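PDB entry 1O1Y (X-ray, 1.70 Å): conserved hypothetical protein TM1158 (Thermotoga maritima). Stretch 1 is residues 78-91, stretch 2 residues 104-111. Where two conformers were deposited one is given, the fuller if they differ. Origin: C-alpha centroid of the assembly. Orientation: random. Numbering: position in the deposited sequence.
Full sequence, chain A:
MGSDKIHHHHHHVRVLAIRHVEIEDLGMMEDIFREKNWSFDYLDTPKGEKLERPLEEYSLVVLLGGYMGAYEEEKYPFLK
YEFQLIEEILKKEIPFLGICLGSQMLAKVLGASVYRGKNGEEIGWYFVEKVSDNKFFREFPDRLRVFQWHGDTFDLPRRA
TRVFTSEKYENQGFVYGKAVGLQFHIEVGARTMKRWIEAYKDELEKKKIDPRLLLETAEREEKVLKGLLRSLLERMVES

Stretch 1 78-91: FLKYEFQLIEEILK
Stretch 2, residues 104-111: QMLAKVLG

The contact is an apolar helix-to-helix packing in which Met105 and Val109 of one helix fit as knobs between side chains of the other, with no hydrogen bond joining the two stretches. Residues 79-91 are helical, with phi/psi near -62/-41 and regular i to i+4 bonds such as Phe83 N to Leu79 O (2.8 Å) and Leu90 N to Ile86 O (2.9 Å); this helix runs on beyond Lys91. Phe78 precedes them at -57/-26. The second helix enters from earlier in the chain and lasts through Val109. Leu110 (-87/10) leaves helical geometry, and Gly111 follows at 97/5, a backbone conformation that would press a CB against the preceding carbonyl O; Gly111 N bonds to Lys108 O at 2.9 Å. The axes approach to 10.2 Å and their N-to-C directions differ by 66° (signed crossing angle -66°). Register is set by Ile86 CA to Leu106 CA at 7.1 Å and Glu87 CA to Val109 CA at 7.0 Å. Together the stretches bury 548 Å².

Met105, a selenomethionine with chi angles m, t and p, points toward the first helix and sits among Leu79, Glu82, Phe83 and Ile86. Its CE lies 3.8 Å from Leu79 CD2 and 3.4 Å from Glu82 OE1, whose carboxylate is hydrogen-bonded elsewhere in the structure, while Met105 CB is 3.8 Å from Ile86 CD1. Leu79 and Ile86 are both m, t.

Phe83 (chi1 -79°, chi2 121°) leaves its backbone sideways, but its ring reaches the second helix and is held on both faces. Met105 CE stands 3.8 Å from the Phe83 ring centroid, 12° off the normal, a well-centred CH-pi contact. Over the opposite face, Lys108 CE makes a more offset one, 4.2 Å from the Phe83 centroid and 28° off the normal; the lysine is extended, all four chi angles t. Val109 CG2 meets the ring edge, 3.5 Å from Phe83 CD2.

One turn after Met105, Val109 (chi1 170°, t) forms the second knob, among Phe83, Ile86, Glu87 and Leu90. Val109 CG2 is 3.8 Å from Ile86 CG2, and Val109 CG1 is 3.7 Å from Leu90 CD1. Val109 CG1 also lies 3.5 Å from Glu87 CD. Glu87 (m, m, chi3 18°) thus lays its side chain against the valine.

Leu90 (m, t) extends the apolar packing: its CD1 is 4.0 Å from Leu110 CD2 (Leu110 m, t), and its CD2 is 4.2 Å from Leu106 CD1. Leu106 (t, p) also brings CD1 within 4.2 Å of Ile86 CG2.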

# COMPACT_ATOMS: atom_id res chain seq x y z
N PHE A 78 13.14 2.74 -13.36
CA PHE A 78 11.78 3.29 -13.23
C PHE A 78 11.50 3.91 -11.87
O PHE A 78 10.63 4.78 -11.77
CB PHE A 78 10.68 2.25 -13.58
CG PHE A 78 10.75 0.97 -12.80
CD1 PHE A 78 10.16 0.85 -11.56
CD2 PHE A 78 11.42 -0.13 -13.33
CE1 PHE A 78 10.25 -0.37 -10.83
CE2 PHE A 78 11.51 -1.34 -12.63
CZ PHE A 78 10.92 -1.45 -11.38
N LEU A 79 12.20 3.46 -10.82
CA LEU A 79 12.02 4.02 -9.50
C LEU A 79 12.41 5.48 -9.44
O LEU A 79 11.78 6.24 -8.69
CB LEU A 79 12.77 3.24 -8.41
CG LEU A 79 12.43 1.78 -8.13
CD1 LEU A 79 13.40 1.16 -7.15
CD2 LEU A 79 11.00 1.64 -7.65
N LYS A 80 13.40 5.90 -10.20
CA LYS A 80 13.80 7.29 -10.24
C LYS A 80 12.62 8.19 -10.67
O LYS A 80 12.37 9.22 -10.08
CB LYS A 80 15.01 7.46 -11.17
CG LYS A 80 15.59 8.84 -11.16
N TYR A 81 11.90 7.77 -11.70
CA TYR A 81 10.71 8.48 -12.17
C TYR A 81 9.61 8.52 -11.10
O TYR A 81 8.96 9.54 -10.88
CB TYR A 81 10.19 7.80 -13.44
CG TYR A 81 8.96 8.42 -14.02
CD1 TYR A 81 8.97 9.72 -14.46
CD2 TYR A 81 7.78 7.69 -14.13
CE1 TYR A 81 7.81 10.28 -15.04
CE2 TYR A 81 6.62 8.26 -14.69
CZ TYR A 81 6.64 9.55 -15.12
OH TYR A 81 5.52 10.13 -15.70
N GLU A 82 9.40 7.38 -10.45
CA GLU A 82 8.44 7.29 -9.37
C GLU A 82 8.77 8.19 -8.23
O GLU A 82 7.89 8.86 -7.71
CB GLU A 82 8.34 5.86 -8.86
CG GLU A 82 7.75 4.92 -9.88
CD GLU A 82 7.56 3.51 -9.34
OE1 GLU A 82 7.44 3.35 -8.12
OE2 GLU A 82 7.52 2.57 -10.15
N PHE A 83 10.03 8.22 -7.81
CA PHE A 83 10.44 9.17 -6.75
C PHE A 83 10.14 10.63 -7.15
O PHE A 83 9.70 11.43 -6.30
CB PHE A 83 11.91 8.98 -6.40
CG PHE A 83 12.17 7.79 -5.49
CD1 PHE A 83 13.01 6.77 -5.90
CD2 PHE A 83 11.52 7.67 -4.25
CE1 PHE A 83 13.23 5.68 -5.10
CE2 PHE A 83 11.76 6.59 -3.45
CZ PHE A 83 12.61 5.57 -3.88
N GLN A 84 10.35 10.97 -8.41
CA GLN A 84 10.05 12.30 -8.91
C GLN A 84 8.55 12.57 -8.79
O GLN A 84 8.13 13.68 -8.38
CB GLN A 84 10.50 12.50 -10.36
CG GLN A 84 12.00 12.49 -10.51
CD GLN A 84 12.48 12.53 -11.96
OE1 GLN A 84 11.80 12.06 -12.87
NE2 GLN A 84 13.67 13.08 -12.15
N LEU A 85 7.73 11.58 -9.12
CA LEU A 85 6.27 11.75 -8.98
C LEU A 85 5.86 11.96 -7.54
O LEU A 85 5.02 12.83 -7.24
CB LEU A 85 5.50 10.56 -9.56
CG LEU A 85 5.65 10.32 -11.05
CD1 LEU A 85 4.86 9.08 -11.44
CD2 LEU A 85 5.22 11.51 -11.86
N ILE A 86 6.45 11.19 -6.62
CA ILE A 86 6.11 11.35 -5.20
C ILE A 86 6.41 12.76 -4.74
O ILE A 86 5.60 13.35 -4.06
CB ILE A 86 6.86 10.30 -4.32
CG1 ILE A 86 6.39 8.88 -4.59
CG2 ILE A 86 6.59 10.56 -2.82
CD1 ILE A 86 7.29 7.77 -3.94
N GLU A 87 7.56 13.30 -5.12
CA GLU A 87 7.95 14.63 -4.75
C GLU A 87 6.90 15.64 -5.25
O GLU A 87 6.45 16.52 -4.50
CB GLU A 87 9.33 14.96 -5.29
CG GLU A 87 10.46 14.15 -4.69
CD GLU A 87 11.02 14.73 -3.39
OE1 GLU A 87 10.34 15.58 -2.75
OE2 GLU A 87 12.15 14.32 -3.02
N GLU A 88 6.45 15.45 -6.49
CA GLU A 88 5.46 16.36 -7.06
C GLU A 88 4.10 16.21 -6.37
O GLU A 88 3.38 17.20 -6.15
CB GLU A 88 5.25 16.10 -8.53
CG GLU A 88 6.41 16.37 -9.46
CD GLU A 88 5.98 16.10 -10.90
OE1 GLU A 88 5.00 16.76 -11.37
OE2 GLU A 88 6.60 15.21 -11.54
N ILE A 89 3.75 14.97 -6.06
CA ILE A 89 2.48 14.66 -5.39
C ILE A 89 2.43 15.32 -4.00
O ILE A 89 1.43 15.91 -3.60
CB ILE A 89 2.27 13.13 -5.31
CG1 ILE A 89 1.89 12.55 -6.67
CG2 ILE A 89 1.21 12.78 -4.26
CD1 ILE A 89 2.18 11.06 -6.85
N LEU A 90 3.55 15.29 -3.27
CA LEU A 90 3.62 15.98 -2.00
C LEU A 90 3.52 17.47 -2.16
O LEU A 90 2.83 18.11 -1.39
CB LEU A 90 4.90 15.61 -1.26
CG LEU A 90 4.98 14.18 -0.84
CD1 LEU A 90 6.37 13.85 -0.40
CD2 LEU A 90 4.01 13.87 0.32
N LYS A 91 4.21 18.03 -3.16
CA LYS A 91 4.18 19.47 -3.35
C LYS A 91 2.79 19.96 -3.70
O LYS A 91 2.38 21.05 -3.27
CB LYS A 91 5.16 19.89 -4.46
CG LYS A 91 5.18 21.39 -4.70
CD LYS A 91 6.03 21.79 -5.90
CE LYS A 91 5.94 23.31 -6.14
NZ LYS A 91 7.27 23.91 -6.44
N GLN A 104 7.40 2.50 1.94
CA GLN A 104 8.84 2.67 2.15
C GLN A 104 9.39 3.76 1.24
O GLN A 104 10.21 4.58 1.66
CB GLN A 104 9.54 1.34 1.85
CG GLN A 104 9.19 0.32 2.88
CD GLN A 104 9.50 -1.08 2.48
OE1 GLN A 104 10.05 -1.34 1.40
NE2 GLN A 104 9.13 -2.00 3.34
N MSE A 105 8.90 3.84 0.01
CA MSE A 105 9.32 4.90 -0.91
C MSE A 105 8.87 6.25 -0.42
O MSE A 105 9.60 7.24 -0.52
CB MSE A 105 8.78 4.63 -2.33
CG MSE A 105 9.45 3.39 -2.95
SE MSE A 105 8.75 2.97 -4.70
CE MSE A 105 9.43 4.49 -5.66
N LEU A 106 7.67 6.32 0.13
CA LEU A 106 7.17 7.56 0.71
C LEU A 106 8.04 7.97 1.91
O LEU A 106 8.43 9.13 2.05
CB LEU A 106 5.70 7.42 1.15
CG LEU A 106 5.09 8.65 1.87
CD1 LEU A 106 5.07 9.90 1.01
CD2 LEU A 106 3.67 8.32 2.36
N ALA A 107 8.33 7.03 2.80
CA ALA A 107 9.19 7.30 3.96
C ALA A 107 10.55 7.85 3.55
O ALA A 107 11.06 8.79 4.14
CB ALA A 107 9.38 6.06 4.78
N LYS A 108 11.14 7.26 2.52
CA LYS A 108 12.42 7.73 2.00
C LYS A 108 12.35 9.18 1.49
O LYS A 108 13.23 9.97 1.76
CB LYS A 108 12.91 6.77 0.87
CG LYS A 108 14.16 7.25 0.19
CD LYS A 108 14.63 6.22 -0.86
CE LYS A 108 15.56 6.87 -1.89
NZ LYS A 108 16.13 5.94 -2.94
N VAL A 109 11.31 9.51 0.72
CA VAL A 109 11.15 10.86 0.21
C VAL A 109 11.04 11.86 1.36
O VAL A 109 11.55 13.00 1.28
CB VAL A 109 9.98 10.94 -0.77
CG1 VAL A 109 9.67 12.37 -1.11
CG2 VAL A 109 10.31 10.16 -2.04
N LEU A 110 10.43 11.42 2.47
CA LEU A 110 10.24 12.25 3.66
C LEU A 110 11.46 12.17 4.59
O LEU A 110 11.43 12.63 5.75
CB LEU A 110 8.98 11.78 4.39
CG LEU A 110 7.69 12.05 3.61
CD1 LEU A 110 6.53 11.48 4.39
CD2 LEU A 110 7.49 13.52 3.38
N GLY A 111 12.54 11.57 4.10
CA GLY A 111 13.82 11.67 4.77
C GLY A 111 14.21 10.52 5.69
O GLY A 111 15.28 10.59 6.28